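Local coordinates for protein insecticidal Delta-Endotoxin Cry8Ea1 (Bacillus Thuringiensis, PDB 3EB7) that is toxic to larvae of the underground pest Holotrichia parallela, probably by binding receptors on midgut cells and opening pores in their membrane, at residues L298-G303 with N424-V429; D245-I250 with S346-L351; G254-S259 with T420-P425; I285-S290 with S327-Q332; T281-Y286 with I302-S307. One frame throughout, in Å; residues are numbered along the deposited sequence.

Interaction 1: L298-G303 with N424-V429. With SO4 (sulfate ion), chain E.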
# COMPACT_ATOMS: atom_id res chain seq x y z
N LEU A 298 27.75 -12.00 -22.59
CA LEU A 298 26.78 -11.72 -21.55
C LEU A 298 26.59 -12.96 -20.65
O LEU A 298 26.11 -14.02 -21.12
CB LEU A 298 25.45 -11.25 -22.17
CG LEU A 298 24.22 -10.91 -21.32
CD1 LEU A 298 24.48 -9.73 -20.35
CD2 LEU A 298 22.95 -10.67 -22.22
N LYS A 299 26.95 -12.82 -19.39
CA LYS A 299 26.56 -13.83 -18.40
C LYS A 299 25.36 -13.30 -17.64
O LYS A 299 25.43 -12.25 -16.98
CB LYS A 299 27.68 -14.13 -17.44
CG LYS A 299 28.79 -14.93 -17.99
CD LYS A 299 29.92 -14.85 -16.97
CE LYS A 299 30.85 -15.99 -17.10
NZ LYS A 299 32.14 -15.56 -16.46
N LYS A 300 24.25 -14.03 -17.73
CA LYS A 300 22.96 -13.47 -17.34
C LYS A 300 22.13 -14.45 -16.53
O LYS A 300 22.36 -15.64 -16.55
CB LYS A 300 22.19 -12.97 -18.58
CG LYS A 300 21.94 -14.02 -19.63
CD LYS A 300 20.95 -13.48 -20.69
CE LYS A 300 21.00 -14.23 -22.04
NZ LYS A 300 20.44 -15.58 -21.87
N TRP A 301 21.16 -13.91 -15.81
CA TRP A 301 20.20 -14.63 -14.99
C TRP A 301 19.23 -15.34 -15.95
O TRP A 301 18.41 -14.67 -16.65
CB TRP A 301 19.47 -13.55 -14.17
CG TRP A 301 18.39 -13.97 -13.16
CD1 TRP A 301 17.45 -14.99 -13.28
CD2 TRP A 301 18.10 -13.32 -11.91
NE1 TRP A 301 16.63 -15.01 -12.15
CE2 TRP A 301 17.00 -13.98 -11.32
CE3 TRP A 301 18.67 -12.22 -11.24
CZ2 TRP A 301 16.48 -13.61 -10.07
CZ3 TRP A 301 18.16 -11.85 -10.00
CH2 TRP A 301 17.06 -12.55 -9.43
N ILE A 302 19.37 -16.67 -16.03
CA ILE A 302 18.51 -17.52 -16.87
C ILE A 302 17.45 -18.34 -16.10
O ILE A 302 16.62 -19.01 -16.72
CB ILE A 302 19.31 -18.50 -17.80
CG1 ILE A 302 20.12 -19.50 -16.97
CG2 ILE A 302 20.16 -17.75 -18.79
CD1 ILE A 302 20.77 -20.66 -17.80
N GLY A 303 17.48 -18.29 -14.78
CA GLY A 303 16.51 -19.00 -13.94
C GLY A 303 16.85 -18.77 -12.49
O GLY A 303 17.95 -18.29 -12.18
N ASN A 424 13.45 -15.90 -22.75
CA ASN A 424 13.44 -15.44 -24.16
C ASN A 424 12.32 -14.49 -24.47
O ASN A 424 11.35 -14.90 -25.12
CB ASN A 424 13.29 -16.60 -25.15
CG ASN A 424 14.12 -17.79 -24.80
OD1 ASN A 424 13.71 -18.93 -25.08
ND2 ASN A 424 15.30 -17.57 -24.20
N PRO A 425 12.46 -13.21 -24.05
CA PRO A 425 13.66 -12.67 -23.37
C PRO A 425 13.73 -13.00 -21.85
O PRO A 425 12.68 -13.18 -21.21
CB PRO A 425 13.51 -11.17 -23.61
CG PRO A 425 12.03 -10.96 -23.64
CD PRO A 425 11.41 -12.20 -24.22
N ASP A 426 14.94 -13.11 -21.30
CA ASP A 426 15.15 -13.50 -19.89
C ASP A 426 14.97 -12.27 -19.02
O ASP A 426 15.89 -11.43 -18.89
CB ASP A 426 16.54 -14.12 -19.70
CG ASP A 426 16.79 -15.34 -20.61
OD1 ASP A 426 15.81 -16.06 -20.94
OD2 ASP A 426 17.96 -15.62 -20.97
N VAL A 427 13.76 -12.14 -18.49
CA VAL A 427 13.37 -10.95 -17.77
C VAL A 427 12.69 -11.25 -16.42
O VAL A 427 11.60 -11.80 -16.38
CB VAL A 427 12.44 -10.01 -18.62
CG1 VAL A 427 12.13 -8.75 -17.86
CG2 VAL A 427 13.05 -9.65 -19.96
N PRO A 428 13.36 -10.88 -15.31
CA PRO A 428 12.76 -10.93 -13.96
C PRO A 428 11.88 -9.72 -13.60
O PRO A 428 12.04 -8.63 -14.16
CB PRO A 428 13.98 -11.01 -13.02
CG PRO A 428 15.19 -10.50 -13.83
CD PRO A 428 14.78 -10.41 -15.29
N VAL A 429 10.93 -9.94 -12.69
CA VAL A 429 10.14 -8.85 -12.13
C VAL A 429 10.32 -8.96 -10.61
O VAL A 429 10.30 -10.06 -10.06
CB VAL A 429 8.63 -8.94 -12.57
CG1 VAL A 429 7.73 -8.03 -11.77
CG2 VAL A 429 8.49 -8.60 -14.04
S SO4 E . 34.51 -17.40 -18.40
O1 SO4 E . 35.56 -17.94 -19.26
O2 SO4 E . 34.67 -17.93 -17.04
O3 SO4 E . 34.66 -15.94 -18.43
O4 SO4 E . 33.17 -17.76 -18.87
O HOH W 1 17.84 -12.16 -17.07

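Interaction 2: D245-I250 with S346-L351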
# COMPACT_ATOMS: atom_id res chain seq x y z
N ASP A 245 8.98 -2.24 -12.49
CA ASP A 245 8.95 -2.53 -13.94
C ASP A 245 9.84 -3.76 -14.23
O ASP A 245 10.80 -4.01 -13.54
CB ASP A 245 9.38 -1.33 -14.78
CG ASP A 245 8.35 -0.16 -14.82
OD1 ASP A 245 7.19 -0.22 -14.32
OD2 ASP A 245 8.74 0.89 -15.38
N PRO A 246 9.48 -4.56 -15.26
CA PRO A 246 10.35 -5.68 -15.60
C PRO A 246 11.84 -5.25 -15.87
O PRO A 246 12.10 -4.16 -16.43
CB PRO A 246 9.68 -6.24 -16.86
CG PRO A 246 8.27 -5.91 -16.73
CD PRO A 246 8.27 -4.52 -16.11
N ILE A 247 12.79 -6.10 -15.45
CA ILE A 247 14.21 -5.76 -15.54
C ILE A 247 14.76 -6.23 -16.88
O ILE A 247 15.43 -7.29 -16.99
CB ILE A 247 15.02 -6.29 -14.32
CG1 ILE A 247 14.31 -5.85 -13.02
CG2 ILE A 247 16.44 -5.70 -14.36
CD1 ILE A 247 14.77 -6.57 -11.78
N GLY A 248 14.42 -5.45 -17.90
CA GLY A 248 14.81 -5.69 -19.28
C GLY A 248 15.13 -4.34 -19.90
O GLY A 248 14.58 -3.31 -19.52
N ALA A 249 16.05 -4.35 -20.86
CA ALA A 249 16.51 -3.13 -21.46
C ALA A 249 15.41 -2.54 -22.36
O ALA A 249 14.68 -3.26 -23.02
CB ALA A 249 17.80 -3.39 -22.26
N ILE A 250 15.32 -1.20 -22.39
CA ILE A 250 14.32 -0.49 -23.21
C ILE A 250 14.99 0.69 -23.88
O ILE A 250 15.72 1.43 -23.23
CB ILE A 250 13.10 -0.04 -22.38
CG1 ILE A 250 12.11 -1.21 -22.19
CG2 ILE A 250 12.35 1.13 -23.04
CD1 ILE A 250 11.09 -0.99 -21.08
N SER A 346 19.89 -2.85 -10.61
CA SER A 346 20.05 -3.95 -11.55
C SER A 346 20.56 -3.47 -12.88
O SER A 346 20.20 -2.36 -13.31
CB SER A 346 18.74 -4.70 -11.78
OG SER A 346 18.04 -4.97 -10.57
N THR A 347 21.34 -4.31 -13.54
CA THR A 347 21.77 -4.01 -14.87
C THR A 347 21.04 -4.91 -15.87
O THR A 347 21.30 -6.10 -15.99
CB THR A 347 23.31 -4.14 -14.99
OG1 THR A 347 23.93 -3.25 -14.05
CG2 THR A 347 23.81 -3.81 -16.41
N ALA A 348 20.10 -4.33 -16.60
CA ALA A 348 19.48 -5.01 -17.69
C ALA A 348 20.40 -4.90 -18.93
O ALA A 348 20.64 -3.80 -19.46
CB ALA A 348 18.09 -4.43 -17.93
N GLY A 349 20.93 -6.06 -19.36
CA GLY A 349 21.96 -6.14 -20.39
C GLY A 349 21.36 -6.52 -21.73
O GLY A 349 20.29 -7.16 -21.79
N VAL A 350 22.05 -6.10 -22.79
CA VAL A 350 21.78 -6.53 -24.18
C VAL A 350 23.12 -6.87 -24.82
O VAL A 350 24.06 -6.05 -24.80
CB VAL A 350 21.16 -5.41 -25.11
CG1 VAL A 350 20.67 -6.05 -26.43
CG2 VAL A 350 20.04 -4.69 -24.44
N LEU A 351 23.20 -8.07 -25.37
CA LEU A 351 24.35 -8.45 -26.18
C LEU A 351 23.95 -8.34 -27.67
O LEU A 351 23.06 -9.08 -28.12
CB LEU A 351 24.88 -9.86 -25.83
CG LEU A 351 26.08 -10.39 -26.65
CD1 LEU A 351 27.40 -9.72 -26.22
CD2 LEU A 351 26.22 -11.89 -26.55
O HOH W 2 17.69 -6.52 -20.81

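Interaction 3: G254-S259 with T420-P425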
# COMPACT_ATOMS: atom_id res chain seq x y z
N GLY A 254 16.55 -1.26 -29.23
CA GLY A 254 15.84 -2.53 -29.03
C GLY A 254 15.30 -2.68 -27.63
O GLY A 254 16.02 -2.45 -26.66
N SER A 255 14.03 -3.04 -27.52
CA SER A 255 13.44 -3.30 -26.20
C SER A 255 13.12 -4.78 -26.01
O SER A 255 12.82 -5.50 -26.97
CB SER A 255 12.22 -2.44 -25.97
OG SER A 255 12.47 -1.12 -26.36
N TRP A 256 13.20 -5.22 -24.76
CA TRP A 256 12.98 -6.63 -24.45
C TRP A 256 11.60 -7.09 -24.95
O TRP A 256 11.44 -8.23 -25.40
CB TRP A 256 13.18 -6.91 -22.94
CG TRP A 256 12.14 -6.28 -22.05
CD1 TRP A 256 12.20 -5.07 -21.42
CD2 TRP A 256 10.86 -6.85 -21.70
NE1 TRP A 256 11.07 -4.86 -20.66
CE2 TRP A 256 10.22 -5.93 -20.83
CE3 TRP A 256 10.21 -8.05 -22.02
CZ2 TRP A 256 8.95 -6.15 -20.30
CZ3 TRP A 256 8.96 -8.29 -21.51
CH2 TRP A 256 8.34 -7.36 -20.63
N TYR A 257 10.64 -6.17 -24.93
CA TYR A 257 9.23 -6.45 -25.26
C TYR A 257 8.90 -6.35 -26.73
O TYR A 257 7.74 -6.45 -27.13
CB TYR A 257 8.32 -5.52 -24.45
CG TYR A 257 8.57 -4.02 -24.57
CD1 TYR A 257 8.59 -3.38 -25.82
CD2 TYR A 257 8.69 -3.24 -23.44
CE1 TYR A 257 8.77 -2.01 -25.93
CE2 TYR A 257 8.89 -1.87 -23.53
CZ TYR A 257 8.94 -1.27 -24.77
OH TYR A 257 9.12 0.07 -24.86
N ASP A 258 9.93 -6.16 -27.55
CA ASP A 258 9.79 -6.16 -29.01
C ASP A 258 9.40 -7.55 -29.48
O ASP A 258 8.72 -7.70 -30.48
CB ASP A 258 11.14 -5.83 -29.67
CG ASP A 258 11.44 -4.34 -29.70
OD1 ASP A 258 10.54 -3.50 -29.39
OD2 ASP A 258 12.62 -4.02 -30.06
N SER A 259 9.91 -8.57 -28.80
CA SER A 259 9.53 -9.93 -29.16
C SER A 259 9.34 -10.76 -27.90
O SER A 259 10.26 -11.38 -27.39
CB SER A 259 10.53 -10.53 -30.13
OG SER A 259 10.06 -11.77 -30.64
N THR A 420 9.62 -13.03 -9.93
CA THR A 420 9.07 -13.86 -11.01
C THR A 420 9.90 -13.64 -12.28
O THR A 420 10.76 -12.76 -12.32
CB THR A 420 7.61 -13.55 -11.27
OG1 THR A 420 7.48 -12.16 -11.64
CG2 THR A 420 6.81 -13.83 -9.99
N PHE A 421 9.64 -14.42 -13.32
CA PHE A 421 10.59 -14.46 -14.42
C PHE A 421 9.91 -15.01 -15.67
O PHE A 421 8.98 -15.82 -15.55
CB PHE A 421 11.78 -15.34 -13.97
CG PHE A 421 12.96 -15.38 -14.92
CD1 PHE A 421 13.92 -14.39 -14.92
CD2 PHE A 421 13.15 -16.48 -15.74
CE1 PHE A 421 15.02 -14.44 -15.81
CE2 PHE A 421 14.25 -16.55 -16.61
CZ PHE A 421 15.19 -15.54 -16.65
N ILE A 422 10.32 -14.52 -16.84
CA ILE A 422 10.05 -15.19 -18.12
C ILE A 422 11.39 -15.42 -18.82
O ILE A 422 12.36 -14.72 -18.53
CB ILE A 422 9.10 -14.36 -19.07
CG1 ILE A 422 9.76 -13.03 -19.45
CG2 ILE A 422 7.76 -14.14 -18.42
CD1 ILE A 422 8.95 -12.15 -20.41
N ARG A 423 11.40 -16.35 -19.77
CA ARG A 423 12.55 -16.69 -20.62
C ARG A 423 12.34 -16.13 -22.02
O ARG A 423 11.21 -15.95 -22.44
CB ARG A 423 12.67 -18.22 -20.77
CG ARG A 423 13.67 -18.90 -19.81
CD ARG A 423 15.07 -18.50 -20.16
NE ARG A 423 15.93 -19.65 -20.34
CZ ARG A 423 17.14 -19.62 -20.89
NH1 ARG A 423 17.71 -18.49 -21.34
NH2 ARG A 423 17.78 -20.78 -20.98
N ASN A 424 13.45 -15.90 -22.75
CA ASN A 424 13.44 -15.44 -24.16
C ASN A 424 12.32 -14.49 -24.47
O ASN A 424 11.35 -14.90 -25.12
CB ASN A 424 13.29 -16.60 -25.15
CG ASN A 424 14.12 -17.79 -24.80
OD1 ASN A 424 13.71 -18.93 -25.08
ND2 ASN A 424 15.30 -17.57 -24.20
N PRO A 425 12.46 -13.21 -24.05
CA PRO A 425 13.66 -12.67 -23.37
C PRO A 425 13.73 -13.00 -21.85
O PRO A 425 12.68 -13.18 -21.21
CB PRO A 425 13.51 -11.17 -23.61
CG PRO A 425 12.03 -10.96 -23.64
CD PRO A 425 11.41 -12.20 -24.22

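Interaction 4: I285-S290 with S327-Q332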
# COMPACT_ATOMS: atom_id res chain seq x y z
N ILE A 285 20.30 -18.03 -7.92
CA ILE A 285 20.23 -17.51 -9.29
C ILE A 285 21.12 -18.39 -10.18
O ILE A 285 22.26 -18.67 -9.85
CB ILE A 285 20.69 -16.03 -9.35
CG1 ILE A 285 19.89 -15.17 -8.38
CG2 ILE A 285 20.71 -15.47 -10.80
CD1 ILE A 285 20.48 -13.74 -8.15
N TYR A 286 20.58 -18.84 -11.30
CA TYR A 286 21.30 -19.69 -12.24
C TYR A 286 21.71 -18.82 -13.44
O TYR A 286 20.89 -18.06 -14.00
CB TYR A 286 20.42 -20.89 -12.64
CG TYR A 286 20.08 -21.77 -11.44
CD1 TYR A 286 19.03 -21.47 -10.58
CD2 TYR A 286 20.85 -22.88 -11.15
CE1 TYR A 286 18.76 -22.25 -9.42
CE2 TYR A 286 20.59 -23.68 -10.03
CZ TYR A 286 19.56 -23.36 -9.16
OH TYR A 286 19.35 -24.18 -8.08
N THR A 287 22.98 -18.94 -13.82
CA THR A 287 23.59 -18.11 -14.85
C THR A 287 23.94 -18.89 -16.12
O THR A 287 24.40 -20.02 -16.07
CB THR A 287 24.84 -17.43 -14.27
OG1 THR A 287 24.46 -16.69 -13.10
CG2 THR A 287 25.51 -16.52 -15.28
N GLY A 288 23.67 -18.27 -17.27
CA GLY A 288 24.10 -18.76 -18.56
C GLY A 288 25.03 -17.75 -19.20
O GLY A 288 25.10 -16.60 -18.82
N ARG A 289 25.77 -18.23 -20.19
CA ARG A 289 26.70 -17.43 -20.95
C ARG A 289 26.20 -17.39 -22.41
O ARG A 289 26.02 -18.45 -23.03
CB ARG A 289 28.11 -18.02 -20.86
CG ARG A 289 29.17 -17.13 -21.49
CD ARG A 289 30.60 -17.67 -21.21
NE ARG A 289 31.67 -16.74 -21.56
CZ ARG A 289 32.09 -16.50 -22.81
NH1 ARG A 289 31.54 -17.12 -23.84
NH2 ARG A 289 33.08 -15.66 -23.03
N SER A 290 25.96 -16.19 -22.92
CA SER A 290 25.74 -15.96 -24.35
C SER A 290 26.95 -15.21 -24.87
O SER A 290 27.43 -14.28 -24.23
CB SER A 290 24.51 -15.10 -24.57
OG SER A 290 23.40 -15.69 -23.94
N SER A 327 23.14 -25.33 -20.13
CA SER A 327 23.17 -23.86 -20.21
C SER A 327 23.62 -23.21 -18.90
O SER A 327 24.06 -22.08 -18.91
CB SER A 327 21.80 -23.29 -20.56
OG SER A 327 21.51 -23.40 -21.93
N VAL A 328 23.48 -23.92 -17.79
CA VAL A 328 23.75 -23.35 -16.46
C VAL A 328 25.24 -23.43 -16.22
O VAL A 328 25.80 -24.52 -16.10
CB VAL A 328 22.99 -24.13 -15.35
CG1 VAL A 328 23.40 -23.64 -13.94
CG2 VAL A 328 21.48 -24.03 -15.55
N ILE A 329 25.91 -22.28 -16.18
CA ILE A 329 27.37 -22.36 -16.01
C ILE A 329 27.80 -21.95 -14.62
O ILE A 329 28.93 -22.24 -14.21
CB ILE A 329 28.19 -21.65 -17.14
CG1 ILE A 329 27.72 -20.21 -17.42
CG2 ILE A 329 28.13 -22.50 -18.43
CD1 ILE A 329 28.28 -19.16 -16.47
N ALA A 330 26.90 -21.31 -13.89
CA ALA A 330 27.18 -20.90 -12.53
C ALA A 330 25.86 -20.81 -11.77
O ALA A 330 24.79 -20.72 -12.38
CB ALA A 330 27.95 -19.57 -12.49
N THR A 331 25.95 -20.95 -10.44
CA THR A 331 24.84 -20.72 -9.53
C THR A 331 25.32 -19.78 -8.45
O THR A 331 26.50 -19.64 -8.24
CB THR A 331 24.28 -21.99 -8.85
OG1 THR A 331 25.20 -22.45 -7.85
CG2 THR A 331 23.99 -23.12 -9.88
N GLN A 332 24.42 -19.08 -7.80
CA GLN A 332 24.77 -18.34 -6.64
C GLN A 332 23.59 -18.47 -5.69
O GLN A 332 22.45 -18.26 -6.12
CB GLN A 332 25.01 -16.87 -7.01
CG GLN A 332 25.53 -16.04 -5.81
CD GLN A 332 25.81 -14.61 -6.15
OE1 GLN A 332 25.95 -14.26 -7.32
NE2 GLN A 332 25.92 -13.78 -5.14
O HOH W 3 25.14 -20.88 -20.96

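Interaction 5: T281-Y286 with I302-S307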
# COMPACT_ATOMS: atom_id res chain seq x y z
N THR A 281 13.08 -15.81 1.99
CA THR A 281 14.09 -16.45 2.85
C THR A 281 15.38 -16.91 2.12
O THR A 281 16.47 -16.96 2.70
CB THR A 281 13.51 -17.66 3.63
OG1 THR A 281 13.10 -18.66 2.70
CG2 THR A 281 12.32 -17.22 4.51
N ARG A 282 15.26 -17.21 0.85
CA ARG A 282 16.43 -17.65 0.10
C ARG A 282 16.21 -17.44 -1.38
O ARG A 282 15.08 -17.56 -1.86
CB ARG A 282 16.71 -19.13 0.42
CG ARG A 282 18.13 -19.57 0.11
CD ARG A 282 18.49 -20.93 0.73
NE ARG A 282 19.92 -21.21 0.50
CZ ARG A 282 20.92 -20.74 1.25
NH1 ARG A 282 20.65 -19.99 2.33
NH2 ARG A 282 22.19 -21.02 0.92
N LEU A 283 17.28 -17.08 -2.11
CA LEU A 283 17.20 -17.02 -3.59
C LEU A 283 18.43 -17.69 -4.20
O LEU A 283 19.54 -17.37 -3.79
CB LEU A 283 17.23 -15.56 -4.04
CG LEU A 283 16.44 -14.98 -5.21
CD1 LEU A 283 17.32 -13.98 -5.88
CD2 LEU A 283 15.93 -15.98 -6.17
N SER A 284 18.25 -18.60 -5.15
CA SER A 284 19.38 -19.11 -5.94
C SER A 284 19.24 -18.63 -7.35
O SER A 284 18.19 -18.80 -7.91
CB SER A 284 19.44 -20.65 -5.99
OG SER A 284 19.62 -21.18 -4.71
N ILE A 285 20.30 -18.03 -7.92
CA ILE A 285 20.23 -17.51 -9.29
C ILE A 285 21.12 -18.39 -10.18
O ILE A 285 22.26 -18.67 -9.85
CB ILE A 285 20.69 -16.03 -9.35
CG1 ILE A 285 19.89 -15.17 -8.38
CG2 ILE A 285 20.71 -15.47 -10.80
CD1 ILE A 285 20.48 -13.74 -8.15
N TYR A 286 20.58 -18.84 -11.30
CA TYR A 286 21.30 -19.69 -12.24
C TYR A 286 21.71 -18.82 -13.44
O TYR A 286 20.89 -18.06 -14.00
CB TYR A 286 20.42 -20.89 -12.64
CG TYR A 286 20.08 -21.77 -11.44
CD1 TYR A 286 19.03 -21.47 -10.58
CD2 TYR A 286 20.85 -22.88 -11.15
CE1 TYR A 286 18.76 -22.25 -9.42
CE2 TYR A 286 20.59 -23.68 -10.03
CZ TYR A 286 19.56 -23.36 -9.16
OH TYR A 286 19.35 -24.18 -8.08
N ILE A 302 19.37 -16.67 -16.03
CA ILE A 302 18.51 -17.52 -16.87
C ILE A 302 17.45 -18.34 -16.10
O ILE A 302 16.62 -19.01 -16.72
CB ILE A 302 19.31 -18.50 -17.80
CG1 ILE A 302 20.12 -19.50 -16.97
CG2 ILE A 302 20.16 -17.75 -18.79
CD1 ILE A 302 20.77 -20.66 -17.80
N GLY A 303 17.48 -18.29 -14.78
CA GLY A 303 16.51 -19.00 -13.94
C GLY A 303 16.85 -18.77 -12.49
O GLY A 303 17.95 -18.29 -12.18
N HIS A 304 15.91 -19.06 -11.59
CA HIS A 304 16.14 -18.94 -10.15
C HIS A 304 15.23 -19.85 -9.37
O HIS A 304 14.21 -20.33 -9.86
CB HIS A 304 16.01 -17.48 -9.65
CG HIS A 304 14.63 -16.90 -9.76
ND1 HIS A 304 14.17 -16.28 -10.90
CD2 HIS A 304 13.63 -16.81 -8.84
CE1 HIS A 304 12.93 -15.86 -10.70
NE2 HIS A 304 12.59 -16.14 -9.45
N GLN A 305 15.61 -20.05 -8.13
CA GLN A 305 14.86 -20.83 -7.18
C GLN A 305 14.63 -19.89 -6.01
O GLN A 305 15.55 -19.25 -5.52
CB GLN A 305 15.68 -22.06 -6.78
CG GLN A 305 14.85 -23.20 -6.30
CD GLN A 305 15.61 -24.19 -5.43
OE1 GLN A 305 15.69 -25.35 -5.77
NE2 GLN A 305 16.13 -23.74 -4.30
N ILE A 306 13.41 -19.74 -5.58
CA ILE A 306 13.11 -18.75 -4.56
C ILE A 306 12.31 -19.38 -3.44
O ILE A 306 11.38 -20.15 -3.69
CB ILE A 306 12.36 -17.49 -5.16
CG1 ILE A 306 12.07 -16.45 -4.06
CG2 ILE A 306 11.08 -17.89 -5.94
CD1 ILE A 306 11.71 -15.08 -4.61
N SER A 307 12.68 -19.06 -2.20
CA SER A 307 11.95 -19.55 -1.03
C SER A 307 11.39 -18.36 -0.29
O SER A 307 12.08 -17.32 -0.13
CB SER A 307 12.86 -20.36 -0.09
OG SER A 307 13.35 -21.54 -0.71
O HOH W 4 16.59 -25.26 -8.19

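Interaction 1: L298-G303 with N424-V429
Ile302 and Asp426 mark the closest approach of the two backbones, 6.0 Å between their CA atoms, and no direct backbone hydrogen bond joins 298-303 to 424-429. The strands carrying them, 296-310 and 427-434, belong to different sheets of the three-sheet beta prism that forms domain II of three-domain Cry toxins, and their side chains meet in its buried interior. The polar half is a salt bridge, Lys300 NZ to Asp426 OD2 at 2.6 Å, with the ammonium nearly in line with the C-O bond of the oxygen it meets. The lysine is extended from CG to CE; chi4 (70°) then turns NZ onto OD2, and the two side chains cross at about a right angle. Arg423 NH1 forms a second salt bridge to the same OD2, so two cations share this buried oxygen, which would probably stabilise its negative charge. CG2 of Ile302 runs alongside the aspartate, 3.8 Å from OD2. The apolar half is looser, one contact at the limit of touching: Pro428 CG lies over one face of the Trp301 indole, 4.5 Å from CD2. Trp301 also stacks with Phe421, and its NE1 hydrogen-bonds His304 ND1. Lys299 makes a weak bond through NZ to a sulfate, probably from the crystallisation liquor. A water links the backbones, donating to Trp301 O at 2.6 Å and to Asp426 O at 2.8 Å.

Interaction 2: D245-I250 with S346-L351
Ala249 and Val350 meet methyl to methyl, CB to CG2 at 3.4 Å, tighter than usual van der Waals contact. Next along the strand, Ala348 CB presses on the backbone of the loop, 3.6 Å from both Gly248 C and Ala249 N. Ile247 ends the row against a serine: its CG2, anti to the backbone N, lies 3.6 Å from Ser346 CB, while CD1 reaches towards Ser346 OG at 3.8 Å. Small residues on both sides let the chains come to 5.0 Å between Gly248 CA and Ala348 CA, yet no direct hydrogen bond crosses. A water fills that role, accepting from Ala249 N at 2.7 Å and donating to Gly349 O at 2.9 Å. Behind this shell, the loop is shaped by an inverse gamma turn centred on Ile247, with a weak bond from Gly248 N to Pro246 O. Backbone bonds of Ile247 with Pro428 and of Ala249 with Trp256 fix it further. The contact thus lays the loop after strand 241-243 against strand 340-352 in the beta prism of domain II. Strand 357-369 adds Val361 beside Ile247 and Tyr359 beside Val350, strand 427-434 brings Phe430, and Asp245 forms a salt bridge with Arg209 of helix 198-220.

Interaction 3: G254-S259 with T420-P425
Ile422 and Pro425 receive the benzene part of the Trp256 indole, joining the end of strand 414-422 and the turn after it to the loop before helix 263-270 in the beta-prism domain II of the toxin. Ile422, the last residue of the strand, comes first: its CD1 lies 4.0 Å from Trp256 CZ3, and the two side chains cross at about a right angle. Leu266 of helix 263-270 touches both Ile422 and Trp256, closing an apolar cluster to which Val202 of helix 198-220 also contributes. At the turn, the peptide bond between Asn424 and Pro425 is cis, and the proline ring touches the loop through CG and CD. Pro425 CG meets the indole at its edge, near the ring plane, 3.8 Å from CE3, and also approaches the carbonyl Trp256 O at 3.3 Å. CD of the same ring lies 3.5 Å from Ser259 O, so the proline sits among carbonyls as well as aromatic carbon. A chi1 of 68° puts Trp256 CG between its backbone N and carbonyl carbon; Tyr257 CB covers the centre of one indole face, 3.8 Å above the plane. Within the loop, Asp258 N bonds to Ser255 O, and Ser255 N hydrogen-bonds Asp258 OD2 at 3.1 Å, from well above the carboxylate plane.

Interaction 4: I285-S290 with S327-Q332
Tyr286 and Thr331 lie side by side and point the same way from a non-hydrogen-bonded antiparallel pair, with the threonine CG2 equally close, 3.4 Å, to ring atoms CD2 and CE2. Val328 reaches the same tyrosine: its CG1, anti to the backbone N (chi1 173°), sits at the edge of the ring, in its plane, 3.9 Å from CD2. On the opposite face of the sheet Thr287 crosses Ile329 obliquely, CG2 to CD1 at 4.0 Å, and sets its CB against that of Ala330; its OG1 is hydrogen-bonded to Tyr381 OH. Ile329 CG1 also lies against the backbone N of Arg289, whose NE pairs with a sulfate ion, probably from the crystallisation liquor. These side chains are set by the pairing of strand 278-292 with the edge strand 330-335 in one sheet of the domain II beta prism. Ile285 and Gln332 exchange two backbone bonds, Thr287 N bonds to Ala330 O, and Thr287 O accepts from Ile329 N at 2.7 Å. Ile329 and Ala330 therefore both face Thr287, a classic beta bulge. Beyond the bulge, direct pairing gives way to a water that accepts from Arg289 N and donates to Ser327 O at 2.6 Å. Backbone hydrogen bonds thus carry this partly exposed sheet margin, with short apolar contacts added on both faces.

Interaction 5: T281-Y286 with I302-S307
Tyr286 turns one ring edge to the neighbouring strand: Gly303 O and His304 CA lie in the ring plane, 3.7 Å and 3.9 Å from CD1. The Gln305 amide is tilted 67° from the phenol ring, and one water bridges the two groups, 3.0 Å from Tyr286 OH and donating to Gln305 OE1. On the other face of the sheet, the His304 imidazole has Ile306 CB at its edge, while Leu283 CD2 comes 3.6 Å from the histidine CD2. His304 CG stands between its backbone N and carbonyl carbon (chi1 66°). The ring of Tyr320 meets this imidazole at about 20° between planes, and His304 NE2 bonds to Val419 O. Tyr286, Leu283, His304 and Gln305 sit on a beta hairpin, strands 278-292 and 296-310, in the middle of a four-stranded sheet of the domain II beta prism. Ser284 and Gln305 exchange two backbone bonds, and Tyr286 N bonds to Gly303 O. A classic bulge interrupts each end of the ladder: Ile302 and Gly303 both face Tyr286, whose O accepts from Ile302 N, and Thr281 and Arg282 face Ser307, whose O takes a straight bond from Thr281 N at 2.8 Å and a weak one from Arg282 N.

In the fold
All five interactions lie in the beta-prism domain. Interactions 1, 2, 3 and 5 are buried, interaction 3 with exposed residues at its rim; interaction 4 is partly exposed. Interactions 4 and 5 are within one sheet: they share Ile285 and Tyr286 on strand 278-292 and pair it with its two neighbours. Interactions 1, 2 and 3 run between sheets or from loop to sheet, where waters, apolar contacts or a buried salt bridge replace backbone pairing. Interactions 1 and 3 share Asn424 and Pro425, which touch the opposing segment only in the latter, and Trp256 of interaction 3 packs on Pro246 of interaction 2. Interaction 1 shares Ile302 and Gly303 with interaction 5 and ties the hairpin to strand 427-434.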